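Local structure of topoisomerase IV subunit A (Escherichia coli, 1ZVT) at residues K18-D23 with A38-S43; V47-S52 with Y57-I62; M146-T151 with M156-V161; D163-Q166 with G172-I175. The protein forms part of a type II DNA topoisomerase that remodels DNA topology, and its C-terminal beta-pinwheel domain probably binds DNA and helps select the substrate. All blocks are in the same frame, centred on the assembly; numbering follows the deposited sequence.

Contact 1 of 4, residues K18-D23 with A38-S43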
loop_
_atom_site.group_PDB
_atom_site.type_symbol
_atom_site.label_atom_id
_atom_site.label_comp_id
_atom_site.label_asym_id
_atom_site.label_seq_id
_atom_site.Cartn_x
_atom_site.Cartn_y
_atom_site.Cartn_z
ATOM N N LYS A 18 11.510 9.696 -19.397
ATOM C CA LYS A 18 10.534 10.213 -20.351
ATOM C C LYS A 18 9.737 9.049 -20.926
ATOM O O LYS A 18 10.313 8.031 -21.281
ATOM C CB LYS A 18 11.254 10.936 -21.495
ATOM C CG LYS A 18 12.018 12.168 -21.056
ATOM C CD LYS A 18 12.601 12.894 -22.264
ATOM C CE LYS A 18 13.366 14.142 -21.829
ATOM N NZ LYS A 18 13.496 15.125 -22.937
ATOM N N GLY A 19 8.418 9.203 -21.008
ATOM C CA GLY A 19 7.555 8.194 -21.611
ATOM C C GLY A 19 6.994 7.172 -20.644
ATOM O O GLY A 19 7.414 7.110 -19.484
ATOM N N HIS A 20 6.057 6.360 -21.132
ATOM C CA HIS A 20 5.436 5.323 -20.306
ATOM C C HIS A 20 5.930 3.914 -20.657
ATOM O O HIS A 20 5.574 2.944 -19.962
ATOM C CB HIS A 20 3.910 5.387 -20.425
ATOM C CG HIS A 20 3.290 6.565 -19.739
ATOM N ND1 HIS A 20 1.976 6.926 -19.936
ATOM C CD2 HIS A 20 3.799 7.456 -18.855
ATOM C CE1 HIS A 20 1.696 7.978 -19.186
ATOM N NE2 HIS A 20 2.787 8.322 -18.523
ATOM N N ASP A 21 6.767 3.818 -21.703
ATOM C CA ASP A 21 7.184 2.536 -22.302
ATOM C C ASP A 21 8.571 2.005 -21.895
ATOM O O ASP A 21 9.066 1.022 -22.478
ATOM C CB ASP A 21 7.131 2.642 -23.846
ATOM C CG ASP A 21 8.268 3.498 -24.425
ATOM O OD1 ASP A 21 8.931 4.240 -23.664
ATOM O OD2 ASP A 21 8.498 3.447 -25.663
ATOM N N ILE A 22 9.220 2.651 -20.935
ATOM C CA ILE A 22 10.594 2.304 -20.594
ATOM C C ILE A 22 10.677 0.913 -19.971
ATOM O O ILE A 22 9.709 0.423 -19.377
ATOM C CB ILE A 22 11.223 3.344 -19.652
ATOM C CG1 ILE A 22 10.472 3.367 -18.324
ATOM C CG2 ILE A 22 11.182 4.733 -20.309
ATOM C CD1 ILE A 22 11.387 3.414 -17.156
ATOM N N ASP A 23 11.829 0.278 -20.138
ATOM C CA ASP A 23 12.123 -0.985 -19.473
ATOM C C ASP A 23 12.796 -0.656 -18.144
ATOM O O ASP A 23 14.015 -0.493 -18.081
ATOM C CB ASP A 23 13.045 -1.824 -20.374
ATOM C CG ASP A 23 13.416 -3.161 -19.772
ATOM O OD1 ASP A 23 13.245 -3.391 -18.545
ATOM O OD2 ASP A 23 13.899 -4.023 -20.544
ATOM N N ALA A 38 7.930 0.922 -10.312
ATOM C CA ALA A 38 7.755 2.054 -11.213
ATOM C C ALA A 38 6.304 2.518 -11.185
ATOM O O ALA A 38 5.372 1.693 -11.026
ATOM C CB ALA A 38 8.187 1.705 -12.622
ATOM N N VAL A 39 6.119 3.825 -11.320
ATOM C CA VAL A 39 4.771 4.402 -11.497
ATOM C C VAL A 39 4.784 5.334 -12.698
ATOM O O VAL A 39 5.837 5.777 -13.145
ATOM C CB VAL A 39 4.267 5.137 -10.230
ATOM C CG1 VAL A 39 4.121 4.124 -9.060
ATOM C CG2 VAL A 39 5.217 6.244 -9.854
ATOM N N LYS A 40 3.615 5.635 -13.237
ATOM C CA LYS A 40 3.573 6.495 -14.426
ATOM C C LYS A 40 2.587 7.630 -14.234
ATOM O O LYS A 40 1.651 7.538 -13.425
ATOM C CB LYS A 40 3.236 5.687 -15.677
ATOM C CG LYS A 40 1.802 5.143 -15.710
ATOM C CD LYS A 40 1.540 4.404 -17.026
ATOM C CE LYS A 40 0.199 3.684 -17.011
ATOM N NZ LYS A 40 0.216 2.521 -16.048
ATOM N N GLY A 41 2.819 8.712 -14.962
ATOM C CA GLY A 41 1.959 9.873 -14.857
ATOM C C GLY A 41 2.455 10.940 -15.791
ATOM O O GLY A 41 3.063 10.641 -16.814
ATOM N N LYS A 42 2.189 12.185 -15.420
ATOM C CA LYS A 42 2.604 13.334 -16.232
ATOM C C LYS A 42 3.608 14.164 -15.467
ATOM O O LYS A 42 3.629 14.151 -14.242
ATOM C CB LYS A 42 1.388 14.195 -16.581
ATOM C CG LYS A 42 0.439 13.540 -17.590
ATOM C CD LYS A 42 -0.824 14.384 -17.772
ATOM C CE LYS A 42 -1.808 13.706 -18.728
ATOM N NZ LYS A 42 -2.490 14.712 -19.591
ATOM N N SER A 43 4.439 14.902 -16.195
ATOM C CA SER A 43 5.541 15.631 -15.582
ATOM C C SER A 43 5.040 16.778 -14.692
ATOM O O SER A 43 5.777 17.240 -13.820
ATOM C CB SER A 43 6.526 16.119 -16.657
ATOM O OG SER A 43 5.844 16.906 -17.618
#

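Contact 2 of 4, residues V47-S52 with Y57-I62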
loop_
_atom_site.group_PDB
_atom_site.type_symbol
_atom_site.label_atom_id
_atom_site.label_comp_id
_atom_site.label_asym_id
_atom_site.label_seq_id
_atom_site.Cartn_x
_atom_site.Cartn_y
_atom_site.Cartn_z
ATOM N N VAL A 47 4.783 13.002 -7.729
ATOM C CA VAL A 47 4.940 11.616 -7.293
ATOM C C VAL A 47 5.039 11.588 -5.777
ATOM O O VAL A 47 5.658 12.457 -5.179
ATOM C CB VAL A 47 6.140 10.887 -7.980
ATOM C CG1 VAL A 47 7.469 11.640 -7.834
ATOM C CG2 VAL A 47 6.228 9.409 -7.477
ATOM N N VAL A 48 4.357 10.624 -5.165
ATOM C CA VAL A 48 4.250 10.558 -3.704
ATOM C C VAL A 48 4.946 9.288 -3.207
ATOM O O VAL A 48 4.890 8.250 -3.875
ATOM C CB VAL A 48 2.772 10.574 -3.285
ATOM C CG1 VAL A 48 2.572 9.990 -1.914
ATOM C CG2 VAL A 48 2.227 12.008 -3.348
ATOM N N PHE A 49 5.599 9.398 -2.048
ATOM C CA PHE A 49 6.276 8.307 -1.368
ATOM C C PHE A 49 5.684 8.193 0.024
ATOM O O PHE A 49 5.390 9.204 0.687
ATOM C CB PHE A 49 7.787 8.578 -1.287
ATOM C CG PHE A 49 8.421 8.706 -2.637
ATOM C CD1 PHE A 49 8.547 9.951 -3.246
ATOM C CD2 PHE A 49 8.828 7.563 -3.330
ATOM C CE1 PHE A 49 9.094 10.068 -4.541
ATOM C CE2 PHE A 49 9.370 7.674 -4.633
ATOM C CZ PHE A 49 9.499 8.936 -5.222
ATOM N N VAL A 50 5.513 6.959 0.480
ATOM C CA VAL A 50 5.115 6.731 1.869
ATOM C C VAL A 50 6.239 5.962 2.590
ATOM O O VAL A 50 6.709 4.924 2.081
ATOM C CB VAL A 50 3.792 5.953 1.940
ATOM C CG1 VAL A 50 3.410 5.759 3.400
ATOM C CG2 VAL A 50 2.668 6.722 1.200
ATOM N N ASP A 51 6.672 6.470 3.740
ATOM C CA ASP A 51 7.743 5.782 4.500
ATOM C C ASP A 51 7.216 4.790 5.524
ATOM O O ASP A 51 5.996 4.681 5.743
ATOM C CB ASP A 51 8.788 6.772 5.091
ATOM C CG ASP A 51 8.318 7.492 6.362
ATOM O OD1 ASP A 51 7.370 7.048 7.030
ATOM O OD2 ASP A 51 8.943 8.513 6.709
ATOM N N SER A 52 8.150 4.041 6.124
ATOM C CA SER A 52 7.810 2.958 7.045
ATOM C C SER A 52 7.167 3.425 8.352
ATOM O O SER A 52 6.660 2.590 9.120
ATOM C CB SER A 52 9.071 2.140 7.349
ATOM O OG SER A 52 10.085 2.993 7.800
ATOM N N TYR A 57 5.188 12.038 1.334
ATOM C CA TYR A 57 6.025 13.087 0.791
ATOM C C TYR A 57 5.711 13.202 -0.681
ATOM O O TYR A 57 5.516 12.178 -1.337
ATOM C CB TYR A 57 7.502 12.714 0.897
ATOM C CG TYR A 57 8.001 12.294 2.242
ATOM C CD1 TYR A 57 7.807 10.989 2.701
ATOM C CD2 TYR A 57 8.738 13.178 3.037
ATOM C CE1 TYR A 57 8.308 10.590 3.946
ATOM C CE2 TYR A 57 9.235 12.775 4.282
ATOM C CZ TYR A 57 9.018 11.486 4.707
ATOM O OH TYR A 57 9.478 11.080 5.936
ATOM N N ALA A 58 5.678 14.428 -1.209
ATOM C CA ALA A 58 5.530 14.611 -2.641
ATOM C C ALA A 58 6.769 15.258 -3.258
ATOM O O ALA A 58 7.378 16.154 -2.652
ATOM C CB ALA A 58 4.318 15.464 -2.944
ATOM N N ILE A 59 7.118 14.816 -4.461
ATOM C CA ILE A 59 8.266 15.365 -5.195
ATOM C C ILE A 59 7.778 15.725 -6.609
ATOM O O ILE A 59 6.962 15.016 -7.190
ATOM C CB ILE A 59 9.431 14.332 -5.282
ATOM C CG1 ILE A 59 10.064 14.080 -3.900
ATOM C CG2 ILE A 59 10.512 14.751 -6.313
ATOM C CD1 ILE A 59 11.280 13.102 -3.928
ATOM N N ASP A 60 8.261 16.845 -7.135
ATOM C CA ASP A 60 7.963 17.259 -8.510
ATOM C C ASP A 60 8.908 16.500 -9.463
ATOM O O ASP A 60 10.135 16.591 -9.345
ATOM C CB ASP A 60 8.147 18.789 -8.608
ATOM C CG ASP A 60 7.807 19.361 -9.987
ATOM O OD1 ASP A 60 7.747 18.621 -10.993
ATOM O OD2 ASP A 60 7.637 20.607 -10.075
ATOM N N PRO A 61 8.352 15.734 -10.414
ATOM C CA PRO A 61 9.224 14.974 -11.328
ATOM C C PRO A 61 10.286 15.818 -12.056
ATOM O O PRO A 61 11.339 15.280 -12.392
ATOM C CB PRO A 61 8.242 14.368 -12.339
ATOM C CG PRO A 61 6.939 14.272 -11.562
ATOM C CD PRO A 61 6.918 15.519 -10.718
ATOM N N ILE A 62 10.045 17.116 -12.249
ATOM C CA ILE A 62 11.025 17.931 -13.002
ATOM C C ILE A 62 12.361 18.093 -12.258
ATOM O O ILE A 62 13.390 18.479 -12.863
ATOM C CB ILE A 62 10.446 19.296 -13.450
ATOM C CG1 ILE A 62 9.972 20.116 -12.262
ATOM C CG2 ILE A 62 9.287 19.063 -14.433
ATOM C CD1 ILE A 62 11.015 20.935 -11.585
#

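Contact 3 of 4, residues M146-T151 with M156-V161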
loop_
_atom_site.group_PDB
_atom_site.type_symbol
_atom_site.label_atom_id
_atom_site.label_comp_id
_atom_site.label_asym_id
_atom_site.label_seq_id
_atom_site.Cartn_x
_atom_site.Cartn_y
_atom_site.Cartn_z
ATOM N N MET A 146 -15.323 -4.229 -2.591
ATOM C CA MET A 146 -15.307 -4.836 -1.256
ATOM C C MET A 146 -13.900 -4.762 -0.680
ATOM O O MET A 146 -12.922 -4.962 -1.387
ATOM C CB MET A 146 -15.696 -6.314 -1.312
ATOM C CG MET A 146 -17.075 -6.579 -1.881
ATOM S SD MET A 146 -18.328 -5.800 -0.856
ATOM C CE MET A 146 -18.221 -6.705 0.636
ATOM N N LEU A 147 -13.807 -4.458 0.600
ATOM C CA LEU A 147 -12.549 -4.541 1.344
ATOM C C LEU A 147 -12.457 -5.955 1.904
ATOM O O LEU A 147 -13.440 -6.479 2.422
ATOM C CB LEU A 147 -12.567 -3.510 2.494
ATOM C CG LEU A 147 -11.358 -3.422 3.437
ATOM C CD1 LEU A 147 -11.273 -2.027 4.041
ATOM C CD2 LEU A 147 -11.416 -4.495 4.533
ATOM N N LEU A 148 -11.292 -6.577 1.771
ATOM C CA LEU A 148 -11.092 -7.923 2.289
ATOM C C LEU A 148 -9.842 -7.892 3.141
ATOM O O LEU A 148 -8.770 -7.452 2.685
ATOM C CB LEU A 148 -10.955 -8.948 1.152
ATOM C CG LEU A 148 -10.659 -10.375 1.610
ATOM C CD1 LEU A 148 -11.792 -10.985 2.440
ATOM C CD2 LEU A 148 -10.343 -11.274 0.430
ATOM N N ALA A 149 -10.006 -8.264 4.408
ATOM C CA ALA A 149 -8.891 -8.261 5.345
ATOM C C ALA A 149 -8.629 -9.675 5.789
ATOM O O ALA A 149 -9.566 -10.438 6.041
ATOM C CB ALA A 149 -9.261 -7.412 6.607
ATOM N N ILE A 150 -7.349 -10.034 5.895
ATOM C CA ILE A 150 -6.946 -11.355 6.383
ATOM C C ILE A 150 -5.907 -11.131 7.473
ATOM O O ILE A 150 -4.930 -10.421 7.248
ATOM C CB ILE A 150 -6.286 -12.224 5.263
ATOM C CG1 ILE A 150 -7.241 -12.311 4.048
ATOM C CG2 ILE A 150 -5.915 -13.618 5.825
ATOM C CD1 ILE A 150 -6.591 -13.070 2.861
ATOM N N THR A 151 -6.122 -11.709 8.651
ATOM C CA THR A 151 -5.169 -11.526 9.753
ATOM C C THR A 151 -4.057 -12.582 9.793
ATOM O O THR A 151 -4.175 -13.656 9.176
ATOM C CB THR A 151 -5.868 -11.542 11.136
ATOM O OG1 THR A 151 -6.315 -12.866 11.447
ATOM C CG2 THR A 151 -7.071 -10.604 11.143
ATOM N N MET A 156 -10.656 -13.923 8.371
ATOM C CA MET A 156 -11.028 -13.161 7.174
ATOM C C MET A 156 -12.312 -12.369 7.415
ATOM O O MET A 156 -13.273 -12.862 8.022
ATOM C CB MET A 156 -11.222 -14.089 5.962
ATOM C CG MET A 156 -9.981 -14.850 5.571
ATOM S SD MET A 156 -10.272 -15.851 4.091
ATOM C CE MET A 156 -11.054 -14.712 3.021
ATOM N N LEU A 157 -12.320 -11.128 6.952
ATOM C CA LEU A 157 -13.530 -10.299 7.032
ATOM C C LEU A 157 -13.674 -9.522 5.748
ATOM O O LEU A 157 -12.696 -8.957 5.274
ATOM C CB LEU A 157 -13.423 -9.298 8.193
ATOM C CG LEU A 157 -14.638 -8.379 8.436
ATOM C CD1 LEU A 157 -15.851 -9.156 8.908
ATOM C CD2 LEU A 157 -14.320 -7.291 9.448
ATOM N N MET A 158 -14.886 -9.476 5.204
ATOM C CA MET A 158 -15.145 -8.697 3.980
ATOM C C MET A 158 -16.335 -7.762 4.221
ATOM O O MET A 158 -17.347 -8.181 4.782
ATOM C CB MET A 158 -15.457 -9.599 2.778
ATOM C CG MET A 158 -15.539 -8.831 1.465
ATOM S SD MET A 158 -15.574 -9.955 0.055
ATOM C CE MET A 158 -17.250 -10.541 0.054
ATOM N N PHE A 159 -16.223 -6.508 3.782
ATOM C CA PHE A 159 -17.357 -5.572 3.830
ATOM C C PHE A 159 -17.128 -4.487 2.779
ATOM O O PHE A 159 -15.993 -4.306 2.330
ATOM C CB PHE A 159 -17.529 -4.955 5.236
ATOM C CG PHE A 159 -16.317 -4.197 5.729
ATOM C CD1 PHE A 159 -16.076 -2.882 5.318
ATOM C CD2 PHE A 159 -15.443 -4.788 6.640
ATOM C CE1 PHE A 159 -14.950 -2.184 5.785
ATOM C CE2 PHE A 159 -14.317 -4.106 7.099
ATOM C CZ PHE A 159 -14.080 -2.796 6.674
ATOM N N PRO A 160 -18.194 -3.783 2.365
ATOM C CA PRO A 160 -18.010 -2.773 1.309
ATOM C C PRO A 160 -17.031 -1.690 1.756
ATOM O O PRO A 160 -17.118 -1.207 2.881
ATOM C CB PRO A 160 -19.418 -2.197 1.139
ATOM C CG PRO A 160 -20.332 -3.297 1.606
ATOM C CD PRO A 160 -19.601 -3.851 2.800
ATOM N N VAL A 161 -16.087 -1.315 0.888
ATOM C CA VAL A 161 -15.078 -0.330 1.297
ATOM C C VAL A 161 -15.700 1.045 1.678
ATOM O O VAL A 161 -15.113 1.782 2.469
ATOM C CB VAL A 161 -13.922 -0.210 0.250
ATOM C CG1 VAL A 161 -14.405 0.495 -0.984
ATOM C CG2 VAL A 161 -12.678 0.491 0.855
#

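Contact 4 of 4, residues D163-Q166 with G172-I175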
loop_
_atom_site.group_PDB
_atom_site.type_symbol
_atom_site.label_atom_id
_atom_site.label_comp_id
_atom_site.label_asym_id
_atom_site.label_seq_id
_atom_site.Cartn_x
_atom_site.Cartn_y
_atom_site.Cartn_z
ATOM N N ASP A 163 -17.982 1.464 3.686
ATOM C CA ASP A 163 -18.230 1.400 5.133
ATOM C C ASP A 163 -17.114 2.024 5.976
ATOM O O ASP A 163 -17.336 2.394 7.138
ATOM C CB ASP A 163 -18.438 -0.051 5.592
ATOM C CG ASP A 163 -19.838 -0.571 5.319
ATOM O OD1 ASP A 163 -20.651 0.174 4.718
ATOM O OD2 ASP A 163 -20.111 -1.732 5.715
ATOM N N LEU A 164 -15.923 2.148 5.401
ATOM C CA LEU A 164 -14.804 2.721 6.112
ATOM C C LEU A 164 -14.772 4.249 5.952
ATOM O O LEU A 164 -14.664 4.757 4.818
ATOM C CB LEU A 164 -13.500 2.108 5.588
ATOM C CG LEU A 164 -12.235 2.457 6.376
ATOM C CD1 LEU A 164 -12.290 1.971 7.812
ATOM C CD2 LEU A 164 -11.058 1.849 5.672
ATOM N N PRO A 165 -14.885 4.993 7.072
ATOM C CA PRO A 165 -14.935 6.453 6.985
ATOM C C PRO A 165 -13.729 7.067 6.296
ATOM O O PRO A 165 -12.598 6.573 6.420
ATOM C CB PRO A 165 -15.003 6.895 8.459
ATOM C CG PRO A 165 -15.667 5.753 9.162
ATOM C CD PRO A 165 -15.044 4.535 8.471
ATOM N N GLN A 166 -13.998 8.141 5.553
ATOM C CA GLN A 166 -12.964 8.930 4.904
ATOM C C GLN A 166 -12.330 9.924 5.878
ATOM O O GLN A 166 -13.030 10.607 6.616
ATOM C CB GLN A 166 -13.542 9.641 3.671
ATOM C CG GLN A 166 -12.526 10.486 2.912
ATOM C CD GLN A 166 -13.004 10.946 1.546
ATOM O OE1 GLN A 166 -14.111 10.623 1.114
ATOM N NE2 GLN A 166 -12.152 11.693 0.848
ATOM N N GLY A 172 -6.948 6.348 11.990
ATOM C CA GLY A 172 -8.033 5.676 11.304
ATOM C C GLY A 172 -8.999 4.978 12.243
ATOM O O GLY A 172 -8.854 5.007 13.482
ATOM N N ASN A 173 -10.008 4.357 11.650
ATOM C CA ASN A 173 -11.012 3.631 12.418
ATOM C C ASN A 173 -10.780 2.133 12.229
ATOM O O ASN A 173 -10.083 1.725 11.301
ATOM C CB ASN A 173 -12.398 4.019 11.924
ATOM C CG ASN A 173 -12.730 5.470 12.222
ATOM O OD1 ASN A 173 -12.863 5.850 13.385
ATOM N ND2 ASN A 173 -12.839 6.285 11.183
ATOM N N LYS A 174 -11.350 1.319 13.114
ATOM C CA LYS A 174 -11.139 -0.118 13.070
ATOM C C LYS A 174 -11.702 -0.740 11.788
ATOM O O LYS A 174 -12.880 -0.544 11.433
ATOM C CB LYS A 174 -11.787 -0.778 14.301
ATOM C CG LYS A 174 -11.377 -2.232 14.486
ATOM C CD LYS A 174 -11.930 -2.811 15.796
ATOM C CE LYS A 174 -11.252 -2.177 17.007
ATOM N NZ LYS A 174 -11.904 -2.616 18.289
ATOM N N ILE A 175 -10.846 -1.497 11.105
ATOM C CA ILE A 175 -11.216 -2.312 9.947
ATOM C C ILE A 175 -11.616 -3.708 10.430
ATOM O O ILE A 175 -12.692 -4.201 10.113
ATOM C CB ILE A 175 -10.014 -2.403 8.971
ATOM C CG1 ILE A 175 -9.785 -1.028 8.334
ATOM C CG2 ILE A 175 -10.216 -3.501 7.903
ATOM C CD1 ILE A 175 -8.441 -0.896 7.597
HETATM O O HOH W 1 -11.778 5.293 8.682
#

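Contact 1 of 4, residues K18-D23 with A38-S43
The imidazole of His20 lies across the side chain of Lys40 and reaches the backbone of Gly41 with its outer edge, one contact over a face and one at the edge of the same flat ring. At the edge, His20 NE2 donates to Gly41 O over 2.9 Å. The hydrogen bond is nearly straight at 174°, and the oxygen sits in the ring plane, just where the N-H points. Seen from the acceptor, the donor stands somewhat out of the carbonyl plane, tilted by 24°. Over one face runs the aliphatic part of Lys40, the two side chains crossing at about a right angle. Lys40 CD stands 4.0 Å from the centroid of the His20 ring and close to the ring normal, a CH-pi contact, while Lys40 CB approaches His20 CD2 to 3.7 Å. The lysine chain is extended through chi3 and bends only at its last torsion (chi4 -69°), which carries the ammonium group away; Lys40 NZ ends 6.1 Å from His20 ND1, so methylene groups rather than the charge meet the ring. Bond and chain together fix how the imidazole is turned. The contact lies at the surface of a beta-pinwheel blade, where the loop following strand 13-18 folds back beside strand 35-42, an outermost strand of the four-stranded antiparallel sheet; the neighbouring strand 3-9 pairs with Gly41 through Val4 and touches His20 through Pro3.

Contact 2 of 4, residues V47-S52 with Y57-I62
Strands 47-51 and 55-59 form a beta hairpin, the central pair of a four-stranded antiparallel sheet. Two hydrogen-bonded pairs, Val47 with Ile59 and Phe49 with Tyr57, flank the non-hydrogen-bonded pair Val48 with Ala58. Each outer pair exchanges two backbone bonds; the Tyr57 N to Phe49 O bond is the most bent, at 140°. Val47, Phe49, Tyr57 and Ile59 share one sheet face, where Phe49 CE1 meets Ile59 CD1 at 3.8 Å and Val47 CG1 lies alongside Ile59 CB. On the other face Val48 CG2 touches the methyl of Ala58. Toward the turn, the Tyr57 side chain reaches across to Asp51 on the partner strand, and Tyr57 OH donates to Asp51 OD2 over 2.7 Å. The oxygen is met on its anti side, but with the hydroxyl 34° out of the carboxylate plane; carboxylate and ring planes are 63° apart. Asp51 OD1 accepts from Thr53 OG1 and Arg55 N, so the carboxylate ties the turn to the tyrosine. A phenylalanine in place of Tyr57 would probably leave the buried Asp51 OD2 without this donor and the carboxylate less firmly oriented. Flanked by strands 86-90 and 123-124, this hairpin is the middle of a four-stranded blade, as is typical of the beta-pinwheel fold.

Contact 3 of 4, residues M146-T151 with M156-V161
Met146 meets the opposite strand along its whole side chain. Its CB lies 3.8 Å from Met158 CG, and its CG is near Met158 SD, the two methionines crossing at about a right angle. Bends at chi2 (-62°) and chi3 (-67°) then fold the chain back over the end of strand 155-160. There Met146 SD comes to 3.7 Å from Pro160 CA, and Met146 CE settles over the Phe159-Pro160 peptide link, 3.4 Å from Pro160 N, while also meeting Met158 CG at 3.5 Å. Cut back to an alanine, this side chain would lose everything beyond CB, which would probably open a gap beside Met158 and strip the Phe159-Pro160 peptide of this apolar cover. The two strands form the central hairpin of a beta-pinwheel blade, with strand 190-196 outside the first and strand 230-231 outside the second. Two hydrogen-bonded pairs, Leu147 with Phe159 and Ala149 with Leu157, hold their antiparallel backbones together; the straightest of the four bonds runs from Ala149 N to Leu157 O at 175°. Side chains divide between the two sheet faces. Leu148, Ile150, Met156 and Met158 occupy one, where Leu148 CD1 touches Met156 CE and Met158 CB, and Ile150 CG1 lies alongside Met156 CG; Leu218 of helix 215-219 packs on both Met156 and Met158. Leu147, Ala149, Leu157 and Phe159 occupy the other. Here Leu147 and Phe159 point the same way, and Leu147 CD2 approaches the ring at Phe159 CZ to 3.8 Å, while Leu147 CB stands over the rim of one ring face.

Contact 4 of 4, residues D163-Q166 with G172-I175
Leu164 and Ile175 make the closely packed, buried half of a contact between two parts of a beta-pinwheel chain: the connection that leaves strand 155-160 and the short strand 173-174, which forms one margin of the preceding blade's sheet beside strand 106-111. Leu164 CD1 meets Ile175 CG1 at 3.9 Å, and CD2 of the same leucine lies only slightly farther from that CG1, so both methyls of the fork bear on one methylene. With CG set opposite the backbone N (chi1 -171°), the leucine's branch is carried toward the strand although its CB does not itself point at strand 173-174. Leu99 and Ala101 of strand 97-101 continue this apolar region, the first against Leu164 and the second against Ile175.

The other half is looser and wetter. Pro165 and Asn173 are both partly exposed, and no direct hydrogen bond joins the two segments. The pyrrolidine ring instead offers CB and CG to the amide nitrogen of Asn173, with Pro165 CG 3.5 Å from Asn173 ND2, a van der Waals approach of a polar group to an apolar ring. Arg225 touches Leu164, Pro165 and Asn173 and also donates to Lys174 O. The polar link between the segments is made by a single water, which accepts from Asn173 ND2 at 2.9 Å and donates to Pro165 O at 2.7 Å.

How the contacts relate
The four contacts follow one another along the chain, each closing before the next opens, and sample different parts of the pinwheel. Contacts 1 and 2 are neighbours, their centres 15 Å apart; Val39 CG2 packs on Val47 CG2 at 4.1 Å, and Ser43 O approaches Pro61 CD, joining successive sheets. Contacts 3 and 4 form a second pair with centres 12 Å apart. Ile175 links them: Ile175 O lies 3.4 Å from Phe159 CE2, and its CG2 touches Leu147 CD2. Between the pairs nothing touches; contact 2 comes within about 13 Å of contact 4, nearest atoms, whereas contacts 1 and 3 lie on opposite sides of the chain's centre, 32 Å between centres.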